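Local coordinates for nitrite oxidoreductase subunit A (Kuenenia stuttgartiensis, PDB 7B04), which belongs to the molybdopterin oxidoreductase family and carries an iron/sulfur cluster, a molybdenum atom and two bound MD1 molecules, at residues V701-E707 / I719-I725; R130-P134 / P727-S731; N97-L101 / Y793-A799. All coordinates share one frame; numbering follows the deposited sequence.

Contact 1: residues V701-E707 / I719-I725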
loop_
_atom_site.group_PDB
_atom_site.type_symbol
_atom_site.label_atom_id
_atom_site.label_comp_id
_atom_site.label_asym_id
_atom_site.label_seq_id
_atom_site.Cartn_x
_atom_site.Cartn_y
_atom_site.Cartn_z
ATOM N N VAL B 701 -6.624 -17.351 -5.943
ATOM C CA VAL B 701 -5.690 -18.396 -6.354
ATOM C C VAL B 701 -6.231 -19.797 -6.122
ATOM O O VAL B 701 -5.589 -20.773 -6.542
ATOM C CB VAL B 701 -4.341 -18.283 -5.615
ATOM C CG1 VAL B 701 -3.663 -16.978 -5.955
ATOM C CG2 VAL B 701 -4.544 -18.413 -4.114
ATOM N N GLU B 702 -7.381 -19.937 -5.470
ATOM C CA GLU B 702 -7.982 -21.247 -5.257
ATOM C C GLU B 702 -9.337 -21.358 -5.943
ATOM O O GLU B 702 -10.230 -22.056 -5.464
ATOM C CB GLU B 702 -8.134 -21.548 -3.768
ATOM C CG GLU B 702 -7.117 -20.879 -2.871
ATOM C CD GLU B 702 -7.583 -20.820 -1.432
ATOM O OE1 GLU B 702 -8.195 -19.804 -1.045
ATOM O OE2 GLU B 702 -7.353 -21.798 -0.691
ATOM N N PHE B 703 -9.499 -20.730 -7.103
ATOM C CA PHE B 703 -10.786 -20.779 -7.780
ATOM C C PHE B 703 -10.904 -22.118 -8.491
ATOM O O PHE B 703 -10.006 -22.509 -9.241
ATOM C CB PHE B 703 -10.920 -19.636 -8.788
ATOM C CG PHE B 703 -11.420 -18.345 -8.199
ATOM C CD1 PHE B 703 -11.951 -18.298 -6.923
ATOM C CD2 PHE B 703 -11.373 -17.178 -8.941
ATOM C CE1 PHE B 703 -12.412 -17.105 -6.395
ATOM C CE2 PHE B 703 -11.833 -15.985 -8.419
ATOM C CZ PHE B 703 -12.352 -15.948 -7.145
ATOM N N GLN B 704 -11.988 -22.844 -8.221
ATOM C CA GLN B 704 -12.291 -24.086 -8.918
ATOM C C GLN B 704 -13.303 -23.891 -10.041
ATOM O O GLN B 704 -13.884 -24.869 -10.522
ATOM C CB GLN B 704 -12.799 -25.129 -7.924
ATOM C CG GLN B 704 -11.710 -25.755 -7.073
ATOM C CD GLN B 704 -12.259 -26.383 -5.808
ATOM O OE1 GLN B 704 -13.349 -26.038 -5.352
ATOM N NE2 GLN B 704 -11.511 -27.320 -5.241
ATOM N N GLU B 705 -13.512 -22.650 -10.476
ATOM C CA GLU B 705 -14.433 -22.339 -11.558
ATOM C C GLU B 705 -14.018 -20.990 -12.128
ATOM O O GLU B 705 -13.408 -20.171 -11.436
ATOM C CB GLU B 705 -15.883 -22.335 -11.049
ATOM C CG GLU B 705 -16.959 -21.872 -12.023
ATOM C CD GLU B 705 -17.180 -22.840 -13.169
ATOM O OE1 GLU B 705 -16.451 -22.747 -14.177
ATOM O OE2 GLU B 705 -18.085 -23.694 -13.060
ATOM N N PHE B 706 -14.361 -20.762 -13.392
ATOM C CA PHE B 706 -13.891 -19.564 -14.071
ATOM C C PHE B 706 -14.647 -18.330 -13.589
ATOM O O PHE B 706 -15.782 -18.410 -13.114
ATOM C CB PHE B 706 -14.031 -19.716 -15.584
ATOM C CG PHE B 706 -13.232 -20.854 -16.148
ATOM C CD1 PHE B 706 -11.848 -20.816 -16.129
ATOM C CD2 PHE B 706 -13.861 -21.955 -16.703
ATOM C CE1 PHE B 706 -11.105 -21.860 -16.641
ATOM C CE2 PHE B 706 -13.124 -23.000 -17.224
ATOM C CZ PHE B 706 -11.743 -22.950 -17.197
ATOM N N GLU B 707 -13.993 -17.174 -13.707
ATOM C CA GLU B 707 -14.581 -15.917 -13.270
ATOM C C GLU B 707 -14.185 -14.791 -14.215
ATOM O O GLU B 707 -13.089 -14.786 -14.780
ATOM C CB GLU B 707 -14.156 -15.574 -11.838
ATOM C CG GLU B 707 -14.999 -14.488 -11.223
ATOM C CD GLU B 707 -16.453 -14.896 -11.113
ATOM O OE1 GLU B 707 -16.719 -16.062 -10.758
ATOM O OE2 GLU B 707 -17.334 -14.066 -11.411
ATOM N N ILE B 719 -10.101 -13.204 -17.389
ATOM C CA ILE B 719 -10.858 -14.394 -17.002
ATOM C C ILE B 719 -9.865 -15.392 -16.424
ATOM O O ILE B 719 -8.816 -15.651 -17.031
ATOM C CB ILE B 719 -11.621 -15.030 -18.179
ATOM C CG1 ILE B 719 -12.432 -13.984 -18.948
ATOM C CG2 ILE B 719 -12.561 -16.105 -17.664
ATOM C CD1 ILE B 719 -13.410 -14.583 -19.955
ATOM N N TRP B 720 -10.168 -15.916 -15.237
ATOM C CA TRP B 720 -9.234 -16.805 -14.561
ATOM C C TRP B 720 -9.994 -17.829 -13.720
ATOM O O TRP B 720 -11.195 -17.697 -13.454
ATOM C CB TRP B 720 -8.251 -16.013 -13.711
ATOM C CG TRP B 720 -8.788 -15.550 -12.411
ATOM C CD1 TRP B 720 -8.529 -16.086 -11.188
ATOM C CD2 TRP B 720 -9.678 -14.448 -12.192
ATOM N NE1 TRP B 720 -9.191 -15.379 -10.215
ATOM C CE2 TRP B 720 -9.908 -14.371 -10.807
ATOM C CE3 TRP B 720 -10.300 -13.521 -13.030
ATOM C CZ2 TRP B 720 -10.729 -13.406 -10.238
ATOM C CZ3 TRP B 720 -11.119 -12.563 -12.462
ATOM C CH2 TRP B 720 -11.326 -12.512 -11.080
ATOM N N GLY B 721 -9.292 -18.902 -13.385
ATOM C CA GLY B 721 -9.791 -19.957 -12.521
ATOM C C GLY B 721 -9.177 -21.312 -12.813
ATOM O O GLY B 721 -8.662 -21.574 -13.898
ATOM N N LYS B 722 -9.318 -22.223 -11.854
ATOM C CA LYS B 722 -8.882 -23.616 -11.872
ATOM C C LYS B 722 -7.402 -23.831 -12.122
ATOM O O LYS B 722 -6.978 -24.990 -12.210
ATOM C CB LYS B 722 -9.610 -24.429 -12.947
ATOM C CG LYS B 722 -11.084 -24.166 -13.129
ATOM C CD LYS B 722 -11.545 -24.979 -14.330
ATOM C CE LYS B 722 -13.041 -25.180 -14.329
ATOM N NZ LYS B 722 -13.486 -26.029 -15.475
ATOM N N THR B 723 -6.592 -22.782 -12.197
ATOM C CA THR B 723 -5.187 -22.945 -12.550
ATOM C C THR B 723 -4.245 -22.713 -11.372
ATOM O O THR B 723 -3.020 -22.778 -11.539
ATOM C CB THR B 723 -4.836 -22.008 -13.707
ATOM O OG1 THR B 723 -3.549 -22.344 -14.251
ATOM C CG2 THR B 723 -4.828 -20.574 -13.229
ATOM N N GLY B 724 -4.781 -22.451 -10.190
ATOM C CA GLY B 724 -3.972 -22.146 -9.015
ATOM C C GLY B 724 -3.746 -23.361 -8.137
ATOM O O GLY B 724 -3.515 -24.478 -8.620
ATOM N N ILE B 725 -3.854 -23.150 -6.829
ATOM C CA ILE B 725 -3.633 -24.193 -5.844
ATOM C C ILE B 725 -4.976 -24.760 -5.403
ATOM O O ILE B 725 -6.031 -24.138 -5.558
ATOM C CB ILE B 725 -2.832 -23.671 -4.628
ATOM C CG1 ILE B 725 -3.611 -22.575 -3.899
ATOM C CG2 ILE B 725 -1.462 -23.162 -5.065
ATOM C CD1 ILE B 725 -3.006 -22.173 -2.563
#

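Contact 2: residues R130-P134 / P727-S731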
loop_
_atom_site.group_PDB
_atom_site.type_symbol
_atom_site.label_atom_id
_atom_site.label_comp_id
_atom_site.label_asym_id
_atom_site.label_seq_id
_atom_site.Cartn_x
_atom_site.Cartn_y
_atom_site.Cartn_z
ATOM N N ARG B 130 -7.150 -16.608 8.314
ATOM C CA ARG B 130 -7.912 -17.282 7.276
ATOM C C ARG B 130 -9.165 -17.966 7.811
ATOM O O ARG B 130 -9.161 -18.550 8.898
ATOM C CB ARG B 130 -7.018 -18.320 6.602
ATOM C CG ARG B 130 -7.578 -18.873 5.334
ATOM C CD ARG B 130 -7.340 -17.914 4.203
ATOM N NE ARG B 130 -8.266 -18.169 3.111
ATOM C CZ ARG B 130 -7.954 -18.871 2.031
ATOM N NH1 ARG B 130 -8.857 -19.062 1.081
ATOM N NH2 ARG B 130 -6.738 -19.386 1.907
ATOM N N LEU B 131 -10.245 -17.883 7.035
ATOM C CA LEU B 131 -11.420 -18.700 7.301
ATOM C C LEU B 131 -11.139 -20.136 6.878
ATOM O O LEU B 131 -10.581 -20.384 5.806
ATOM C CB LEU B 131 -12.636 -18.166 6.545
ATOM C CG LEU B 131 -13.464 -17.057 7.193
ATOM C CD1 LEU B 131 -14.611 -16.657 6.278
ATOM C CD2 LEU B 131 -13.986 -17.503 8.547
ATOM N N ARG B 132 -11.521 -21.088 7.725
ATOM C CA ARG B 132 -11.188 -22.484 7.486
ATOM C C ARG B 132 -12.387 -23.391 7.266
ATOM O O ARG B 132 -12.227 -24.450 6.648
ATOM C CB ARG B 132 -10.364 -23.045 8.655
ATOM C CG ARG B 132 -9.083 -22.290 8.940
ATOM C CD ARG B 132 -8.269 -22.997 10.009
ATOM N NE ARG B 132 -9.046 -23.227 11.224
ATOM C CZ ARG B 132 -9.234 -22.316 12.175
ATOM N NH1 ARG B 132 -8.699 -21.109 12.052
ATOM N NH2 ARG B 132 -9.953 -22.610 13.248
ATOM N N TYR B 133 -13.572 -23.009 7.727
ATOM C CA TYR B 133 -14.745 -23.867 7.665
ATOM C C TYR B 133 -15.973 -23.015 7.942
ATOM O O TYR B 133 -15.860 -21.940 8.545
ATOM C CB TYR B 133 -14.640 -25.015 8.684
ATOM C CG TYR B 133 -14.116 -24.583 10.039
ATOM C CD1 TYR B 133 -12.774 -24.722 10.366
ATOM C CD2 TYR B 133 -14.964 -24.026 10.987
ATOM C CE1 TYR B 133 -12.291 -24.327 11.600
ATOM C CE2 TYR B 133 -14.491 -23.632 12.225
ATOM C CZ TYR B 133 -13.154 -23.783 12.527
ATOM O OH TYR B 133 -12.680 -23.387 13.757
ATOM N N PRO B 134 -17.155 -23.453 7.502
ATOM C CA PRO B 134 -18.366 -22.655 7.733
ATOM C C PRO B 134 -18.612 -22.424 9.216
ATOM O O PRO B 134 -18.361 -23.295 10.051
ATOM C CB PRO B 134 -19.474 -23.505 7.102
ATOM C CG PRO B 134 -18.774 -24.327 6.075
ATOM C CD PRO B 134 -17.424 -24.629 6.655
ATOM N N PRO B 727 -7.808 -25.715 -2.683
ATOM C CA PRO B 727 -8.244 -24.955 -1.505
ATOM C C PRO B 727 -7.502 -25.380 -0.248
ATOM O O PRO B 727 -7.436 -26.563 0.092
ATOM C CB PRO B 727 -9.739 -25.272 -1.418
ATOM C CG PRO B 727 -10.132 -25.574 -2.818
ATOM C CD PRO B 727 -8.950 -26.276 -3.426
ATOM N N VAL B 728 -6.939 -24.389 0.445
ATOM C CA VAL B 728 -6.150 -24.659 1.640
ATOM C C VAL B 728 -7.038 -25.211 2.748
ATOM O O VAL B 728 -6.633 -26.105 3.502
ATOM C CB VAL B 728 -5.413 -23.381 2.079
ATOM C CG1 VAL B 728 -4.422 -23.693 3.162
ATOM C CG2 VAL B 728 -4.711 -22.745 0.893
ATOM N N TYR B 729 -8.261 -24.697 2.861
ATOM C CA TYR B 729 -9.193 -25.176 3.872
ATOM C C TYR B 729 -10.525 -25.558 3.233
ATOM O O TYR B 729 -10.638 -25.608 2.004
ATOM C CB TYR B 729 -9.383 -24.111 4.950
ATOM C CG TYR B 729 -8.094 -23.670 5.618
ATOM C CD1 TYR B 729 -7.495 -24.447 6.601
ATOM C CD2 TYR B 729 -7.476 -22.476 5.262
ATOM C CE1 TYR B 729 -6.318 -24.048 7.213
ATOM C CE2 TYR B 729 -6.299 -22.069 5.869
ATOM C CZ TYR B 729 -5.726 -22.859 6.844
ATOM O OH TYR B 729 -4.556 -22.460 7.452
ATOM N N GLU B 730 -11.542 -25.817 4.058
ATOM C CA GLU B 730 -12.849 -26.275 3.582
ATOM C C GLU B 730 -13.630 -25.106 2.989
ATOM O O GLU B 730 -14.563 -24.563 3.586
ATOM C CB GLU B 730 -13.622 -26.945 4.709
ATOM C CG GLU B 730 -14.873 -27.673 4.248
ATOM C CD GLU B 730 -15.601 -28.361 5.384
ATOM O OE1 GLU B 730 -15.182 -28.194 6.549
ATOM O OE2 GLU B 730 -16.595 -29.067 5.111
ATOM N N SER B 731 -13.233 -24.710 1.784
ATOM C CA SER B 731 -13.837 -23.581 1.093
ATOM C C SER B 731 -14.483 -24.031 -0.212
ATOM O O SER B 731 -14.136 -25.072 -0.777
ATOM C CB SER B 731 -12.805 -22.483 0.803
ATOM O OG SER B 731 -11.886 -22.900 -0.190
#

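Contact 3: residues N97-L101 / Y793-A799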
loop_
_atom_site.group_PDB
_atom_site.type_symbol
_atom_site.label_atom_id
_atom_site.label_comp_id
_atom_site.label_asym_id
_atom_site.label_seq_id
_atom_site.Cartn_x
_atom_site.Cartn_y
_atom_site.Cartn_z
ATOM N N ASN B 97 0.956 -7.961 -25.250
ATOM C CA ASN B 97 0.202 -9.027 -25.892
ATOM C C ASN B 97 -1.306 -8.826 -25.831
ATOM O O ASN B 97 -2.037 -9.564 -26.501
ATOM C CB ASN B 97 0.561 -10.372 -25.256
ATOM C CG ASN B 97 2.030 -10.716 -25.415
ATOM O OD1 ASN B 97 2.621 -10.482 -26.468
ATOM N ND2 ASN B 97 2.628 -11.272 -24.366
ATOM N N TYR B 98 -1.795 -7.851 -25.066
ATOM C CA TYR B 98 -3.237 -7.655 -24.975
ATOM C C TYR B 98 -3.779 -7.091 -26.289
ATOM O O TYR B 98 -3.184 -6.187 -26.880
ATOM C CB TYR B 98 -3.582 -6.708 -23.822
ATOM C CG TYR B 98 -3.250 -7.217 -22.434
ATOM C CD1 TYR B 98 -2.759 -8.502 -22.231
ATOM C CD2 TYR B 98 -3.437 -6.407 -21.322
ATOM C CE1 TYR B 98 -2.455 -8.958 -20.960
ATOM C CE2 TYR B 98 -3.141 -6.853 -20.051
ATOM C CZ TYR B 98 -2.652 -8.129 -19.874
ATOM O OH TYR B 98 -2.359 -8.570 -18.605
ATOM N N SER B 99 -4.924 -7.623 -26.741
ATOM C CA SER B 99 -5.530 -7.242 -28.018
ATOM C C SER B 99 -7.037 -7.505 -27.958
ATOM O O SER B 99 -7.521 -8.153 -27.022
ATOM C CB SER B 99 -4.856 -7.986 -29.172
ATOM O OG SER B 99 -5.180 -9.362 -29.129
ATOM N N ASP B 100 -7.740 -7.020 -28.965
ATOM C CA ASP B 100 -9.207 -7.177 -29.062
ATOM C C ASP B 100 -9.543 -8.018 -30.289
ATOM O O ASP B 100 -8.657 -8.329 -31.052
ATOM C CB ASP B 100 -9.882 -5.814 -29.076
ATOM C CG ASP B 100 -9.538 -5.005 -30.296
ATOM O OD1 ASP B 100 -9.285 -3.840 -30.146
ATOM O OD2 ASP B 100 -9.576 -5.553 -31.366
ATOM N N LEU B 101 -10.832 -8.149 -30.554
ATOM C CA LEU B 101 -11.369 -8.926 -31.692
ATOM C C LEU B 101 -10.847 -8.343 -32.995
ATOM O O LEU B 101 -10.534 -9.105 -33.881
ATOM C CB LEU B 101 -12.882 -8.713 -31.712
ATOM C CG LEU B 101 -13.719 -9.638 -30.852
ATOM C CD1 LEU B 101 -15.038 -8.990 -30.577
ATOM C CD2 LEU B 101 -13.951 -10.947 -31.553
ATOM N N TYR B 793 -6.530 -13.781 -28.176
ATOM C CA TYR B 793 -6.237 -12.334 -28.307
ATOM C C TYR B 793 -4.976 -12.003 -27.518
ATOM O O TYR B 793 -4.932 -10.995 -26.865
ATOM C CB TYR B 793 -7.468 -11.487 -27.976
ATOM C CG TYR B 793 -8.756 -12.114 -28.426
ATOM C CD1 TYR B 793 -9.318 -11.820 -29.653
ATOM C CD2 TYR B 793 -9.387 -13.045 -27.636
ATOM C CE1 TYR B 793 -10.485 -12.429 -30.071
ATOM C CE2 TYR B 793 -10.552 -13.660 -28.037
ATOM C CZ TYR B 793 -11.106 -13.346 -29.254
ATOM O OH TYR B 793 -12.262 -13.964 -29.607
ATOM N N GLY B 794 -4.016 -12.910 -27.501
ATOM C CA GLY B 794 -2.772 -12.621 -26.810
ATOM C C GLY B 794 -2.492 -13.467 -25.583
ATOM O O GLY B 794 -2.237 -14.669 -25.698
ATOM N N GLU B 795 -2.519 -12.845 -24.405
ATOM C CA GLU B 795 -2.286 -13.562 -23.161
ATOM C C GLU B 795 -3.403 -14.579 -22.916
ATOM O O GLU B 795 -4.567 -14.326 -23.240
ATOM C CB GLU B 795 -2.199 -12.576 -21.995
ATOM C CG GLU B 795 -1.690 -13.155 -20.678
ATOM C CD GLU B 795 -0.235 -13.586 -20.744
ATOM O OE1 GLU B 795 0.521 -13.027 -21.567
ATOM O OE2 GLU B 795 0.150 -14.492 -19.974
ATOM N N PRO B 796 -3.077 -15.742 -22.326
ATOM C CA PRO B 796 -4.083 -16.806 -22.182
ATOM C C PRO B 796 -5.184 -16.507 -21.175
ATOM O O PRO B 796 -5.877 -17.425 -20.734
ATOM C CB PRO B 796 -3.248 -18.015 -21.736
ATOM C CG PRO B 796 -1.890 -17.742 -22.251
ATOM C CD PRO B 796 -1.710 -16.260 -22.135
ATOM N N GLY B 797 -5.328 -15.256 -20.757
ATOM C CA GLY B 797 -6.429 -14.916 -19.880
ATOM C C GLY B 797 -7.014 -13.542 -20.133
ATOM O O GLY B 797 -7.881 -13.091 -19.376
ATOM N N VAL B 798 -6.573 -12.867 -21.196
ATOM C CA VAL B 798 -6.885 -11.455 -21.377
ATOM C C VAL B 798 -7.393 -11.162 -22.782
ATOM O O VAL B 798 -6.968 -11.773 -23.768
ATOM C CB VAL B 798 -5.648 -10.574 -21.071
ATOM C CG1 VAL B 798 -6.013 -9.092 -21.078
ATOM C CG2 VAL B 798 -5.017 -10.966 -19.747
ATOM N N ALA B 799 -8.325 -10.216 -22.851
ATOM C CA ALA B 799 -8.775 -9.586 -24.083
ATOM C C ALA B 799 -9.092 -8.136 -23.742
ATOM O O ALA B 799 -8.982 -7.719 -22.585
ATOM C CB ALA B 799 -9.981 -10.311 -24.686
#

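Contact 1: residues V701-E707 / I719-I725
Phe703 and Trp720 lie against each other as an offset aromatic pair: the phenyl ring and the five-membered ring of the indole are tilted by 30°, their centroids 5.0 Å apart, and slid so far that they barely overlap. Trp720 is turned there by its first torsion (chi1 79°), which sets CG between the backbone N and the carbonyl carbon. Glu707 runs alongside the indole and sets its CB over the six-membered ring, 4.2 Å from the centroid, a CH-pi contact almost on the ring normal. The carboxylate of Glu707 leads away to the backbone N of Gly235. Lys722 crosses Phe706 at about a right angle, its extended chain passing over one ring face with CD 4.0 Å from the centroid. Between these two groups of side chains the backbones pair. Glu707 and Trp720 form an antiparallel hydrogen-bonded pair, Glu707 N to Trp720 O at 2.9 Å and Trp720 N to Glu707 O at 3.2 Å. Farther along, Lys722 N reaches Phe703 O from above the carbonyl plane, and Ile725 N bonds to Val701 O at 3.0 Å. Phe703 also touches a bound MD1 and belongs to its pocket; Trp720 packs against the same ring. The paired end belongs to strands 707-709 and 716-720 of a three-stranded antiparallel sheet; Trp720 packs on Tyr65 and Cys66 of strand 61-66, while Val701 and Ile725 meet Val125 of helix 121-125.

Contact 2: residues R130-P134 / P727-S731
Two irregular loops meet here, the one that leads into strand 135-137 and the one that precedes helix 734-749, and the ring of Tyr729 projects from the second onto the first. Arg132 lays its aliphatic chain over one face of that ring: CG sits above the centre, 3.6 Å from the centroid and 13° off the normal, in a CH-pi contact, and CD follows at 3.6 Å from Tyr729 CE1. Val728 CG1 lies on the opposite face, toward the rim. Arg130 comes in obliquely, its CG 3.5 Å from Tyr729 CE2. With CG anti to the backbone N (chi1 -167°) and a bend at chi2, its guanidinium stands nearly perpendicular to the ring, 85° between planes. The backbones are joined by one hydrogen bond, Glu730 N to Arg132 O at 3.0 Å, the donor tilted out of the carbonyl plane; Glu730 is the centre of an inverse gamma turn. The polar ends find partners beyond the two loops: Arg130 forms a salt bridge with Glu702, Glu730 another with Arg171, and Tyr729 OH bonds to the backbone O of His200 of subunit C. The arginines thus offer Tyr729 their methylene groups and not their charges, which leaves the Arg130 guanidinium to hold the backbone carbonyls of Val125 and Ile682 as well, while the tyrosine hydroxyl ties this loop pair to the neighbouring subunit.

Contact 3: residues N97-L101 / Y793-A799
Tyr98 presents one ring face to Val798, whose CG1 sits over the ring centre, 3.4 Å from the centroid and 6° off the normal, in a CH-pi contact. The second methyl of the valine, CG2, reaches toward the hydroxyl end, 3.5 Å from Tyr98 CE1. With CG1 anti to the backbone N (chi1 -172°), Val798 directs both branches at the ring. Glu795 CB comes to the ring edge, near its plane, at 3.8 Å from Tyr98 CE1, so the tyrosine is met on a face and at an edge by the same turn. Its hydroxyl is hydrogen-bonded to Asp94. Farther along, Ser99 OG makes a weak hydrogen bond to Tyr793 O at 2.8 Å. The Tyr793 side chain points in the same direction as Leu101 and lies beside it, Leu101 CD2 being 4.1 Å from Tyr793 CE1. Between these side chains the backbones run close: Gly794 CA donates a CH...O contact to Asn97 O at 3.2 Å, and Ala799 CA makes a longer one to Ser99 O. Within the turn, Val798 N is bonded to Glu795 O. The loop 97-101 thereby packs on the start of strand 798-800, an outer strand of the three-stranded antiparallel sheet. Around it, Tyr98 meets Phe716 edge-to-face and packs on Arg76 of strand 76-82, and Tyr793 rests on Asp787 and Ile788 of helix 785-788.

Overall arrangement
Contacts 1 and 3 are buried and share the three-stranded antiparallel sheet: contact 1 pairs strand 716-720 with strand 707-709, contact 3 packs a loop on strand 798-800, and the two meet where Ile719 N probably bonds to Gly797 O. Contact 2 is only partly buried, joins loops alone and faces subunit C. It touches contact 1 through Glu702, which meets both Arg130 and the backbone of Val728, whereas contacts 2 and 3 stay about 20 Å apart at their nearest atoms. Contact 1 has four backbone hydrogen bonds beside an aromatic pair near MD1; contact 3 relies on a valine-tyrosine overlap, and contact 2 on arginine methylenes over a tyrosine.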